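Local coordinates for protein D-glyceraldehyde dehydrogenase (NADP(+)) (Thermoplasma acidophilum, PDB 5IZD) that oxidises D-glyceraldehyde to (R)-glycerate with NADP(+) in the non-phosphorylated Entner-Doudoroff pathway, working as a homotetramer of the aldehyde dehydrogenase family, at residues 19-24 with 28-33; 73-78 with 181-186; 272-277 with 363-368; 397-402 with 421-426; 454-459 with 464-469. All coordinates share one frame; numbering follows the deposited sequence.

Interaction 1 of 5, residues 19-24 with 28-33; sequences TVDKYS and GQVIGR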
# COMPACT_ATOMS: atom_id res chain seq x y z
N THR A 19 35.49 33.75 6.98
CA THR A 19 34.94 32.84 8.00
C THR A 19 34.05 33.57 9.01
O THR A 19 34.12 34.77 9.12
CB THR A 19 36.06 32.17 8.80
OG1 THR A 19 36.79 33.17 9.48
CG2 THR A 19 37.00 31.42 7.87
N VAL A 20 33.26 32.80 9.77
CA VAL A 20 32.32 33.32 10.75
C VAL A 20 32.58 32.62 12.09
O VAL A 20 32.84 31.41 12.13
CB VAL A 20 30.89 32.99 10.30
CG1 VAL A 20 29.85 33.58 11.25
CG2 VAL A 20 30.64 33.48 8.87
N ASP A 21 32.51 33.39 13.18
CA ASP A 21 32.71 32.82 14.50
C ASP A 21 31.51 32.01 15.01
O ASP A 21 30.38 32.38 14.80
CB ASP A 21 33.02 33.93 15.53
CG ASP A 21 34.34 34.61 15.28
OD1 ASP A 21 35.20 33.99 14.61
OD2 ASP A 21 34.52 35.75 15.78
N LYS A 22 31.82 30.94 15.73
CA LYS A 22 30.84 30.16 16.51
C LYS A 22 31.08 30.42 18.00
O LYS A 22 32.21 30.25 18.49
CB LYS A 22 31.02 28.67 16.21
CG LYS A 22 30.49 27.70 17.26
CD LYS A 22 29.02 27.77 17.36
CE LYS A 22 28.55 26.87 18.49
NZ LYS A 22 27.13 27.22 18.86
N TYR A 23 30.03 30.84 18.69
CA TYR A 23 29.97 31.04 20.15
C TYR A 23 29.46 29.85 20.94
O TYR A 23 28.49 29.16 20.51
CB TYR A 23 29.04 32.22 20.47
CG TYR A 23 29.67 33.53 20.10
CD1 TYR A 23 29.64 34.00 18.79
CD2 TYR A 23 30.37 34.27 21.06
CE1 TYR A 23 30.28 35.22 18.45
CE2 TYR A 23 30.96 35.46 20.73
CZ TYR A 23 30.89 35.92 19.43
OH TYR A 23 31.53 37.07 19.13
N SER A 24 30.09 29.62 22.09
CA SER A 24 29.59 28.67 23.10
C SER A 24 28.38 29.24 23.83
O SER A 24 28.45 30.33 24.37
CB SER A 24 30.65 28.36 24.15
OG SER A 24 30.09 27.68 25.27
N GLY A 28 29.66 31.77 26.40
CA GLY A 28 29.52 32.98 25.63
C GLY A 28 30.75 33.40 24.88
O GLY A 28 30.76 34.51 24.38
N GLN A 29 31.80 32.58 24.84
CA GLN A 29 33.07 32.90 24.18
C GLN A 29 33.12 32.18 22.84
O GLN A 29 32.44 31.17 22.62
CB GLN A 29 34.27 32.44 25.01
CG GLN A 29 34.35 33.01 26.42
CD GLN A 29 34.08 34.53 26.49
OE1 GLN A 29 34.77 35.33 25.90
NE2 GLN A 29 33.03 34.92 27.23
N VAL A 30 33.95 32.71 21.96
CA VAL A 30 34.18 32.10 20.70
C VAL A 30 34.88 30.76 20.87
O VAL A 30 35.87 30.71 21.54
CB VAL A 30 34.99 33.05 19.81
CG1 VAL A 30 35.39 32.31 18.56
CG2 VAL A 30 34.11 34.24 19.41
N ILE A 31 34.41 29.70 20.22
CA ILE A 31 35.04 28.37 20.33
C ILE A 31 35.41 27.70 18.99
O ILE A 31 35.95 26.60 18.96
CB ILE A 31 34.17 27.36 21.17
CG1 ILE A 31 32.84 27.09 20.47
CG2 ILE A 31 34.07 27.82 22.65
CD1 ILE A 31 32.01 25.94 21.05
N GLY A 32 35.08 28.33 17.86
CA GLY A 32 35.33 27.74 16.55
C GLY A 32 34.99 28.72 15.45
O GLY A 32 34.58 29.85 15.72
N ARG A 33 35.17 28.29 14.21
CA ARG A 33 34.86 29.08 13.03
C ARG A 33 34.42 28.14 11.93
O ARG A 33 34.74 26.96 11.93
CB ARG A 33 36.11 29.84 12.53
CG ARG A 33 36.37 31.17 13.23
CD ARG A 33 37.86 31.57 13.16
NE ARG A 33 38.65 30.49 13.78
CZ ARG A 33 38.77 30.26 15.09
NH1 ARG A 33 38.24 31.09 16.02
NH2 ARG A 33 39.47 29.20 15.51

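Interaction 2 of 5, residues 73-78 with 181-186; sequences ELIEKN and AEWIVR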
# COMPACT_ATOMS: atom_id res chain seq x y z
N GLU A 73 27.71 2.42 10.97
CA GLU A 73 28.70 1.70 11.80
C GLU A 73 29.88 2.60 12.25
O GLU A 73 30.32 2.47 13.38
CB GLU A 73 29.27 0.48 11.10
CG GLU A 73 28.23 -0.59 10.76
CD GLU A 73 28.69 -1.50 9.61
OE1 GLU A 73 29.87 -1.94 9.57
OE2 GLU A 73 27.87 -1.78 8.73
N LEU A 74 30.38 3.45 11.35
CA LEU A 74 31.49 4.39 11.68
C LEU A 74 31.07 5.42 12.69
O LEU A 74 31.79 5.70 13.59
CB LEU A 74 32.03 5.09 10.43
CG LEU A 74 32.77 4.20 9.45
CD1 LEU A 74 33.17 5.03 8.25
CD2 LEU A 74 34.01 3.59 10.08
N ILE A 75 29.84 5.93 12.58
CA ILE A 75 29.27 6.87 13.54
C ILE A 75 29.20 6.18 14.89
O ILE A 75 29.68 6.71 15.88
CB ILE A 75 27.90 7.42 13.04
CG1 ILE A 75 28.14 8.35 11.85
CG2 ILE A 75 27.17 8.17 14.14
CD1 ILE A 75 26.89 8.92 11.20
N GLU A 76 28.68 4.97 14.91
CA GLU A 76 28.53 4.18 16.15
C GLU A 76 29.87 3.93 16.87
O GLU A 76 29.97 4.10 18.08
CB GLU A 76 27.96 2.83 15.76
CG GLU A 76 27.16 2.08 16.80
CD GLU A 76 26.19 1.11 16.10
OE1 GLU A 76 26.49 0.54 14.98
OE2 GLU A 76 25.13 0.94 16.70
N LYS A 77 30.87 3.51 16.11
CA LYS A 77 32.20 3.22 16.62
C LYS A 77 32.83 4.45 17.30
O LYS A 77 33.51 4.33 18.30
CB LYS A 77 33.12 2.73 15.48
N ASN A 78 32.56 5.63 16.76
CA ASN A 78 33.18 6.89 17.18
C ASN A 78 32.20 7.87 17.80
O ASN A 78 32.48 9.07 17.81
CB ASN A 78 33.76 7.51 15.93
CG ASN A 78 34.86 6.69 15.34
OD1 ASN A 78 35.96 6.75 15.82
ND2 ASN A 78 34.56 5.91 14.28
N ALA A 181 27.29 18.74 11.93
CA ALA A 181 26.93 18.40 10.56
C ALA A 181 28.19 17.95 9.81
O ALA A 181 28.19 16.96 9.10
CB ALA A 181 26.31 19.59 9.89
N GLU A 182 29.26 18.71 9.98
CA GLU A 182 30.51 18.42 9.30
C GLU A 182 30.97 17.07 9.70
O GLU A 182 31.50 16.36 8.88
CB GLU A 182 31.62 19.39 9.68
CG GLU A 182 32.79 19.31 8.71
CD GLU A 182 34.12 19.60 9.32
OE1 GLU A 182 34.35 19.13 10.46
OE2 GLU A 182 34.93 20.30 8.64
N TRP A 183 30.87 16.76 10.98
CA TRP A 183 31.36 15.47 11.47
C TRP A 183 30.56 14.26 10.85
O TRP A 183 31.16 13.26 10.40
CB TRP A 183 31.34 15.47 12.99
CG TRP A 183 31.90 14.27 13.64
CD1 TRP A 183 33.15 14.13 14.13
CD2 TRP A 183 31.22 12.99 13.90
NE1 TRP A 183 33.31 12.88 14.69
CE2 TRP A 183 32.13 12.17 14.59
CE3 TRP A 183 29.95 12.50 13.64
CZ2 TRP A 183 31.83 10.86 14.98
CZ3 TRP A 183 29.61 11.18 14.05
CH2 TRP A 183 30.56 10.38 14.71
N ILE A 184 29.26 14.42 10.75
CA ILE A 184 28.41 13.40 10.12
C ILE A 184 28.74 13.23 8.67
O ILE A 184 28.94 12.11 8.22
CB ILE A 184 26.91 13.74 10.31
CG1 ILE A 184 26.56 13.54 11.78
CG2 ILE A 184 26.02 12.84 9.46
CD1 ILE A 184 25.30 14.23 12.22
N VAL A 185 28.87 14.35 7.96
CA VAL A 185 29.25 14.37 6.56
C VAL A 185 30.56 13.62 6.32
O VAL A 185 30.66 12.84 5.36
CB VAL A 185 29.36 15.83 6.02
CG1 VAL A 185 30.04 15.88 4.65
CG2 VAL A 185 27.95 16.46 5.92
N ARG A 186 31.54 13.86 7.18
CA ARG A 186 32.85 13.21 7.08
C ARG A 186 32.66 11.70 7.26
O ARG A 186 33.24 10.94 6.49
CB ARG A 186 33.85 13.81 8.09
CG ARG A 186 35.30 13.28 8.02
CD ARG A 186 36.26 14.08 8.90
NE ARG A 186 36.47 15.46 8.41
CZ ARG A 186 37.37 15.85 7.47
NH1 ARG A 186 38.20 14.98 6.87
NH2 ARG A 186 37.44 17.15 7.13

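Interaction 3 of 5, residues 272-277 with 363-368; sequences AKYWNA and FLPTII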
# COMPACT_ATOMS: atom_id res chain seq x y z
N ALA A 272 8.40 17.61 28.29
CA ALA A 272 7.91 18.38 27.17
C ALA A 272 8.27 19.85 27.21
O ALA A 272 8.48 20.47 26.17
CB ALA A 272 6.38 18.16 26.97
N LYS A 273 8.38 20.42 28.42
CA LYS A 273 8.79 21.79 28.55
C LYS A 273 10.31 21.98 28.55
O LYS A 273 10.82 22.92 27.96
CB LYS A 273 8.28 22.40 29.83
CG LYS A 273 8.49 23.91 29.94
CD LYS A 273 7.75 24.71 28.88
CE LYS A 273 8.59 25.09 27.70
NZ LYS A 273 7.81 25.80 26.67
N TYR A 274 11.03 21.14 29.28
CA TYR A 274 12.43 21.45 29.60
C TYR A 274 13.43 20.70 28.81
O TYR A 274 14.59 21.10 28.83
CB TYR A 274 12.72 21.33 31.11
CG TYR A 274 11.79 22.16 31.91
CD1 TYR A 274 11.66 23.53 31.65
CD2 TYR A 274 11.01 21.60 32.92
CE1 TYR A 274 10.79 24.32 32.38
CE2 TYR A 274 10.16 22.37 33.66
CZ TYR A 274 10.02 23.72 33.40
OH TYR A 274 9.12 24.52 34.14
N TRP A 275 13.04 19.67 28.10
CA TRP A 275 13.96 18.96 27.22
C TRP A 275 14.47 19.96 26.21
O TRP A 275 13.70 20.75 25.68
CB TRP A 275 13.27 17.83 26.55
CG TRP A 275 14.05 16.85 25.72
CD1 TRP A 275 15.06 15.99 26.15
CD2 TRP A 275 13.85 16.56 24.34
NE1 TRP A 275 15.45 15.17 25.11
CE2 TRP A 275 14.71 15.48 24.00
CE3 TRP A 275 12.99 17.06 23.36
CZ2 TRP A 275 14.73 14.93 22.72
CZ3 TRP A 275 13.01 16.49 22.06
CH2 TRP A 275 13.88 15.44 21.77
N ASN A 276 15.81 20.01 26.11
CA ASN A 276 16.50 20.97 25.24
C ASN A 276 16.11 22.41 25.56
O ASN A 276 16.05 23.26 24.68
CB ASN A 276 16.22 20.66 23.75
CG ASN A 276 17.35 21.14 22.85
OD1 ASN A 276 18.48 21.30 23.30
ND2 ASN A 276 17.03 21.43 21.59
N ALA A 277 15.87 22.68 26.85
CA ALA A 277 15.44 24.01 27.30
C ALA A 277 14.18 24.59 26.56
O ALA A 277 14.06 25.81 26.41
CB ALA A 277 16.60 24.98 27.21
N PHE A 363 18.53 30.56 30.96
CA PHE A 363 17.30 31.19 31.41
C PHE A 363 16.55 30.19 32.33
O PHE A 363 16.51 29.00 32.05
CB PHE A 363 16.42 31.59 30.22
CG PHE A 363 15.44 32.67 30.53
CD1 PHE A 363 15.82 34.00 30.44
CD2 PHE A 363 14.20 32.37 31.01
CE1 PHE A 363 14.97 35.03 30.77
CE2 PHE A 363 13.31 33.40 31.35
CZ PHE A 363 13.71 34.73 31.23
N LEU A 364 15.98 30.68 33.42
CA LEU A 364 15.28 29.82 34.36
C LEU A 364 13.97 29.26 33.82
O LEU A 364 13.28 29.95 33.05
CB LEU A 364 14.97 30.58 35.66
CG LEU A 364 16.16 31.02 36.56
CD1 LEU A 364 15.71 31.98 37.64
CD2 LEU A 364 16.76 29.76 37.19
N PRO A 365 13.59 28.04 34.26
CA PRO A 365 12.22 27.59 34.06
C PRO A 365 11.19 28.63 34.53
O PRO A 365 11.30 29.17 35.66
CB PRO A 365 12.15 26.33 34.95
CG PRO A 365 13.52 25.80 34.91
CD PRO A 365 14.37 27.04 35.02
N THR A 366 10.26 28.98 33.66
CA THR A 366 9.37 30.10 33.89
C THR A 366 7.88 29.66 33.66
O THR A 366 7.54 29.18 32.58
CB THR A 366 9.72 31.27 32.98
OG1 THR A 366 11.09 31.68 33.20
CG2 THR A 366 8.76 32.43 33.23
N ILE A 367 7.06 29.84 34.70
CA ILE A 367 5.68 29.37 34.73
C ILE A 367 4.80 30.58 35.00
O ILE A 367 5.07 31.35 35.93
CB ILE A 367 5.48 28.26 35.80
CG1 ILE A 367 6.43 27.07 35.53
CG2 ILE A 367 4.04 27.75 35.80
CD1 ILE A 367 6.73 26.28 36.79
N ILE A 368 3.83 30.77 34.13
CA ILE A 368 2.94 31.91 34.12
C ILE A 368 1.45 31.53 34.32
O ILE A 368 0.97 30.64 33.61
CB ILE A 368 3.10 32.63 32.78
CG1 ILE A 368 4.54 33.16 32.66
CG2 ILE A 368 2.09 33.74 32.62
CD1 ILE A 368 4.74 33.99 31.42

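Interaction 4 of 5, residues 397-402 with 421-426; sequences EMYDLA and IFEASE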
# COMPACT_ATOMS: atom_id res chain seq x y z
N GLU A 397 -14.69 22.43 24.94
CA GLU A 397 -13.90 23.63 25.22
C GLU A 397 -12.40 23.31 25.00
O GLU A 397 -11.72 24.05 24.29
CB GLU A 397 -14.21 24.17 26.64
CG GLU A 397 -13.23 25.24 27.10
CD GLU A 397 -13.13 25.42 28.62
OE1 GLU A 397 -12.89 26.59 29.02
OE2 GLU A 397 -13.24 24.42 29.39
N MET A 398 -11.94 22.18 25.56
CA MET A 398 -10.58 21.67 25.43
C MET A 398 -10.17 21.55 23.95
O MET A 398 -9.13 22.15 23.56
CB MET A 398 -10.43 20.33 26.14
CG MET A 398 -9.00 19.80 26.20
SD MET A 398 -8.83 18.21 27.03
CE MET A 398 -9.24 17.08 25.71
N TYR A 399 -11.01 20.92 23.13
CA TYR A 399 -10.73 20.80 21.71
C TYR A 399 -10.61 22.14 21.04
O TYR A 399 -9.69 22.36 20.22
CB TYR A 399 -11.83 20.02 20.93
CG TYR A 399 -12.06 18.57 21.31
CD1 TYR A 399 -11.06 17.81 21.85
CD2 TYR A 399 -13.34 17.97 21.12
CE1 TYR A 399 -11.26 16.50 22.20
CE2 TYR A 399 -13.55 16.64 21.46
CZ TYR A 399 -12.49 15.90 21.98
OH TYR A 399 -12.61 14.59 22.37
N ASP A 400 -11.55 23.03 21.35
CA ASP A 400 -11.59 24.36 20.69
C ASP A 400 -10.38 25.24 21.04
O ASP A 400 -9.86 25.95 20.19
CB ASP A 400 -12.87 25.14 21.04
CG ASP A 400 -14.11 24.57 20.36
OD1 ASP A 400 -14.00 23.79 19.40
OD2 ASP A 400 -15.21 24.93 20.80
N LEU A 401 -9.98 25.21 22.30
CA LEU A 401 -8.84 25.95 22.76
C LEU A 401 -7.53 25.44 22.10
O LEU A 401 -6.68 26.25 21.66
CB LEU A 401 -8.72 25.92 24.28
CG LEU A 401 -9.82 26.68 25.02
CD1 LEU A 401 -9.68 26.34 26.48
CD2 LEU A 401 -9.80 28.21 24.89
N ALA A 402 -7.39 24.12 22.06
CA ALA A 402 -6.28 23.45 21.42
C ALA A 402 -6.17 23.81 19.95
O ALA A 402 -5.05 24.14 19.45
CB ALA A 402 -6.38 21.95 21.59
N ILE A 421 -10.13 9.85 24.31
CA ILE A 421 -8.98 9.44 23.53
C ILE A 421 -9.30 9.17 22.03
O ILE A 421 -8.66 9.72 21.13
CB ILE A 421 -8.26 8.18 24.12
CG1 ILE A 421 -7.57 8.50 25.46
CG2 ILE A 421 -7.22 7.64 23.14
CD1 ILE A 421 -7.27 7.28 26.33
N PHE A 422 -10.29 8.32 21.76
CA PHE A 422 -10.68 8.03 20.37
C PHE A 422 -11.29 9.24 19.67
O PHE A 422 -11.06 9.48 18.48
CB PHE A 422 -11.65 6.83 20.33
CG PHE A 422 -11.00 5.53 20.69
CD1 PHE A 422 -10.07 4.95 19.83
CD2 PHE A 422 -11.31 4.88 21.85
CE1 PHE A 422 -9.46 3.72 20.14
CE2 PHE A 422 -10.72 3.67 22.15
CZ PHE A 422 -9.80 3.08 21.30
N GLU A 423 -12.08 10.03 20.38
CA GLU A 423 -12.66 11.22 19.79
C GLU A 423 -11.61 12.31 19.48
O GLU A 423 -11.63 12.89 18.40
CB GLU A 423 -13.79 11.77 20.69
CG GLU A 423 -14.48 12.99 20.07
CD GLU A 423 -15.61 13.52 20.89
OE1 GLU A 423 -16.72 13.34 20.34
OE2 GLU A 423 -15.41 14.06 22.03
N ALA A 424 -10.73 12.58 20.45
CA ALA A 424 -9.58 13.53 20.24
C ALA A 424 -8.67 13.16 19.09
O ALA A 424 -8.12 14.02 18.45
CB ALA A 424 -8.74 13.64 21.50
N SER A 425 -8.56 11.87 18.79
CA SER A 425 -7.76 11.45 17.66
C SER A 425 -8.18 12.08 16.36
O SER A 425 -7.39 12.17 15.45
CB SER A 425 -7.73 9.94 17.57
OG SER A 425 -7.15 9.43 18.77
N GLU A 426 -9.46 12.46 16.25
CA GLU A 426 -9.96 13.23 15.09
C GLU A 426 -10.19 14.71 15.38
O GLU A 426 -9.94 15.55 14.50
CB GLU A 426 -11.25 12.59 14.48
CG GLU A 426 -10.88 11.45 13.54
CD GLU A 426 -11.99 10.94 12.60
OE1 GLU A 426 -12.90 10.16 13.00
OE2 GLU A 426 -11.90 11.27 11.38

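Interaction 5 of 5, residues 454-459 with 464-469; sequences GQAGEG and ISEYLK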
# COMPACT_ATOMS: atom_id res chain seq x y z
N GLY A 454 3.91 23.51 7.91
CA GLY A 454 4.80 23.55 6.76
C GLY A 454 4.26 22.75 5.60
O GLY A 454 3.13 22.99 5.17
N GLN A 455 5.08 21.88 5.05
CA GLN A 455 4.76 21.17 3.80
C GLN A 455 5.29 19.76 3.98
O GLN A 455 6.43 19.55 4.45
CB GLN A 455 5.40 21.83 2.56
CG GLN A 455 4.97 23.28 2.23
CD GLN A 455 3.48 23.40 1.84
OE1 GLN A 455 2.89 22.42 1.48
NE2 GLN A 455 2.88 24.53 2.02
N ALA A 456 4.46 18.81 3.58
CA ALA A 456 4.75 17.42 3.54
C ALA A 456 5.10 16.92 4.96
O ALA A 456 4.50 17.39 5.91
CB ALA A 456 5.80 17.13 2.52
N GLY A 457 6.04 15.99 5.11
CA GLY A 457 6.39 15.44 6.40
C GLY A 457 7.60 14.54 6.25
O GLY A 457 8.06 14.34 5.11
N GLU A 458 8.08 14.00 7.37
CA GLU A 458 9.26 13.14 7.47
C GLU A 458 9.07 11.93 8.39
O GLU A 458 8.44 12.01 9.43
CB GLU A 458 10.43 13.95 7.97
CG GLU A 458 10.79 15.10 7.06
CD GLU A 458 11.82 16.07 7.68
OE1 GLU A 458 13.02 16.15 7.24
OE2 GLU A 458 11.36 16.76 8.64
N GLY A 459 9.63 10.81 8.00
CA GLY A 459 9.45 9.60 8.70
C GLY A 459 8.33 8.77 8.14
O GLY A 459 7.40 9.27 7.50
N ILE A 464 9.83 8.94 3.66
CA ILE A 464 10.86 8.57 2.73
C ILE A 464 10.30 8.70 1.30
O ILE A 464 10.99 9.18 0.43
CB ILE A 464 11.50 7.22 3.06
CG1 ILE A 464 12.68 6.93 2.13
CG2 ILE A 464 10.48 6.10 3.06
CD1 ILE A 464 13.60 5.83 2.57
N SER A 465 9.04 8.32 1.08
CA SER A 465 8.39 8.46 -0.25
C SER A 465 8.31 9.92 -0.75
O SER A 465 8.24 10.15 -1.94
CB SER A 465 7.03 7.72 -0.30
OG SER A 465 7.29 6.36 -0.06
N GLU A 466 8.49 10.92 0.15
CA GLU A 466 8.52 12.32 -0.26
C GLU A 466 9.73 12.62 -1.11
O GLU A 466 9.73 13.62 -1.84
CB GLU A 466 8.49 13.31 0.94
CG GLU A 466 7.24 13.25 1.82
CD GLU A 466 5.91 13.72 1.18
OE1 GLU A 466 5.83 14.03 -0.04
OE2 GLU A 466 4.91 13.77 1.95
N TYR A 467 10.75 11.78 -1.04
CA TYR A 467 11.97 11.98 -1.84
C TYR A 467 12.00 11.23 -3.19
O TYR A 467 13.00 11.26 -3.94
CB TYR A 467 13.18 11.56 -1.01
CG TYR A 467 13.41 12.44 0.21
CD1 TYR A 467 14.18 13.60 0.12
CD2 TYR A 467 12.86 12.12 1.47
CE1 TYR A 467 14.43 14.40 1.24
CE2 TYR A 467 13.09 12.94 2.59
CZ TYR A 467 13.89 14.06 2.48
OH TYR A 467 14.10 14.88 3.56
N LEU A 468 10.89 10.55 -3.49
CA LEU A 468 10.70 9.87 -4.77
C LEU A 468 9.57 10.55 -5.54
O LEU A 468 8.52 10.92 -4.98
CB LEU A 468 10.36 8.40 -4.51
CG LEU A 468 11.47 7.58 -3.90
CD1 LEU A 468 10.91 6.27 -3.33
CD2 LEU A 468 12.50 7.25 -4.96
N LYS A 469 9.79 10.68 -6.85
CA LYS A 469 8.78 11.14 -7.78
C LYS A 469 8.16 9.97 -8.55
O LYS A 469 8.89 9.17 -9.12
CB LYS A 469 9.40 12.10 -8.78
CG LYS A 469 8.40 12.74 -9.71
CD LYS A 469 7.65 13.84 -8.98
CE LYS A 469 6.54 14.40 -9.83
NZ LYS A 469 5.97 15.51 -9.02
O HOH W 1 13.38 13.75 5.92

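Interaction 1 of 5, residues 19-24 with 28-33
The carbonyl oxygen of K22 accepts one hydrogen bond from the facing strand, from I31 N at 2.9 Å, and a longer CA-H...O contact from V30 CA, 3.5 Å from K22 O. K22 N donates to G32 O at 3.0 Å. Since I31 and G32 both face K22, the register slips by one. Past the slip S24 N binds Q29 O at 2.9 Å, and the bent bond from G28 N to S24 O, 2.8 Å, closes the loop end, where the positive phi of G28 suits glycine.

Side chains settle around this frame. V30 CG2 lies over one face of the Y23 ring, 3.9 Å from its centroid, in a CH-pi contact, while G28 O nears the ring's edge. D21 and R33 run side by side with carboxylate and guanidinium planes 85° apart; D21 OD1 rests 3.4 Å from R33 CG, yet no salt bridge forms, and the guanidinium pairs with D2 instead. The chain of K22, bent at chi2 (66°), leads away past I31, and its amine donates to backbone oxygens of E89 and D176, the latter probably an NADP(+)-binding residue. The whole is an antiparallel beta hairpin interrupted by a classic beta bulge, at one margin of the N-terminal mixed sheet.

Interaction 2 of 5, residues 73-78 with 181-186
W183 swings its indole out toward the end of helix 39-77 because CG stands opposite the backbone N (chi1 -176°), and I75 meets it with CG1 beside its own N and CG2 opposite it (chi1 -70°). Both branches of the isoleucine thereby arrive at one corner of the six-membered ring: I75 CG1 and I75 CG2 each lie 3.9 Å from W183 CZ3, approaching obliquely, while the carbonyl oxygen of I75 sits at the ring's edge, in its plane. Two atoms further round the ring, at W183 CZ2, N78 meets it with its carbonyl oxygen O, 3.4 Å away, and its CB, 4.0 Å away.

The amide of N78 is turned away from the indole. N78 ND2 donates to L74 O at 2.9 Å with an N-H...O angle of 168°, and L74 O also receives N78 N at 3.3 Å; the ND2 bond fixes the amide's rotation, and L74 O takes both N-H groups of N78, where the chain first leaves helical geometry. Looser packing continues at I184, whose CG2 is 4.4 Å from I75 CD1. The indole NE1 is satisfied by E81, with L82 and I85 of helix 79-90 also against the ring. Helix 178-190 links the parallel neighbours 168-172 and 198-200, so W183 projects from the helix of a beta-alpha-beta crossover in the Rossmann-type coenzyme-binding domain of the aldehyde dehydrogenases.

Interaction 3 of 5, residues 272-277 with 363-368
Y274 presses the CE1 side of its ring onto P365, with Y274 CE1 3.5 Å from P365 CB and Y274 OH 3.6 Å from the same CB. This is the tight half of the contact: the two side chains cross at about a right angle, and P365 CB approaches the aromatic ring obliquely. The tyrosine is placed there by a first torsion of -54°, which sets CG beside the backbone N. One face of the ring also takes CG of its neighbour K273, 3.4 Å above the plane. The join lies in the catalytic domain, where the last turn of helix 262-274 packs against P365, just before strand 366-369, and I367 within it, the strand being a member of the domain's mixed sheet.

An alanine in place of Y274 is likely to open a gap beside P365 CB and leave the hydroxyl of S305, on helix 294-305, without its hydrogen-bond mate. Packing is looser toward I367: I367 CG1 and CD1 are both 4.0 Å from Y274 OH, and the I367 side chain also packs on F301 and M298. L364 points away and is partly exposed; its carbonyl oxygen O receives T366 OG1 at 2.8 Å, a bond spanning P365.

Interaction 4 of 5, residues 397-402 with 421-426
Y399 is the residue through which helix 395-403 reaches E423 and A424 of helix 418-427, and following the first helix in order places it. E397 opens the segment, in a salt bridge with R390. M398 comes next, its side chain packed against the sheet. Then comes Y399, with CG beside the backbone N (chi1 -63°), directing its ring toward helix 418-427. Y399 OH donates to E423 OE2 at 2.9 Å, using the carboxylate's anti lone pair. That oxygen lies in the ring plane at its edge, 3.2 Å from Y399 CE2, with the carboxylate turned 79° to the ring. The other oxygen, E423 OE1, is hydrogen-bonded to H129 of the third subunit.

On the other flank Y399 CE1 meets A424 CB obliquely at 3.9 Å. A phenylalanine in place of Y399 would probably leave E423 OE2 without this donor and its carboxylate freer to turn. Further along, L401 and A402 go back to the sheet. M398 and A424 both rest on L413 of strand 410-414, so two helices lie on one face of the sheet, the layered packing of successive beta-alpha units in the alpha/beta catalytic domain.

Interaction 5 of 5, residues 454-459 with 464-469
This is a buried, largely polar contact without a direct hydrogen bond, bridged by water at the turn where the chain leaves strand 454-455 and, after the short helix 460-465, enters strand 468-476. The bridge joins E458 and Y467. E458 OE1 and Y467 OH stand 4.0 Å apart, and a single water fills the span, donating to E458 OE1 at 2.8 Å and accepting from Y467 OH at 2.7 Å. The water lies at the edge of the tyrosine ring, in its plane, where the phenol can direct its hydrogen to it; the carboxylate plane is turned 41° from the ring.

Closer to the strand end, the chain of E466 bends at chi2 (-68°), bringing its carboxylate to the methyl of A456, with E466 OE2 3.5 Å from A456 CB, while E466 CG lies 3.6 Å from G457 O. The turn that carries E466 and Y467 is a type I beta turn from S465 to L468, preceded by the bond Y467 N to I464 O at 3.0 Å.

Outside partners complete the polar groups: E458 pairs with K158, E466 with K243 and the hydroxyl of Y446, and Y467 OH with T222. K243 probably takes part in binding NADP(+), and R157, against E458, probably binds substrate and coenzyme. The lysine K243 and the hydroxyl of Y446 would probably favour an ionised E466, whereas at E458 water and K158 share OE1, the water carrying the link that direct contact does not make.

How the interactions relate
Interaction 1 is the most exposed and the only one built on backbone hydrogen bonds between its segments; it lies at one margin of the chain, its centre about 45 Å from that of interaction 4. Interactions 2 and 3 are buried aromatic contacts: one indole meets aliphatic branches and a carbonyl, one phenol a proline. Strand 30-35 runs on into helix 39-77, so interactions 1 and 2 use successive elements. Interactions 3 and 4 lie around the same catalytic-domain sheet, one at its strand 366-369 and one between helices packed on it. Interaction 4 relies on a direct tyrosine-glutamate bond near subunit interfaces, whereas interaction 5 pairs the same residue types through water; both touch the second subunit.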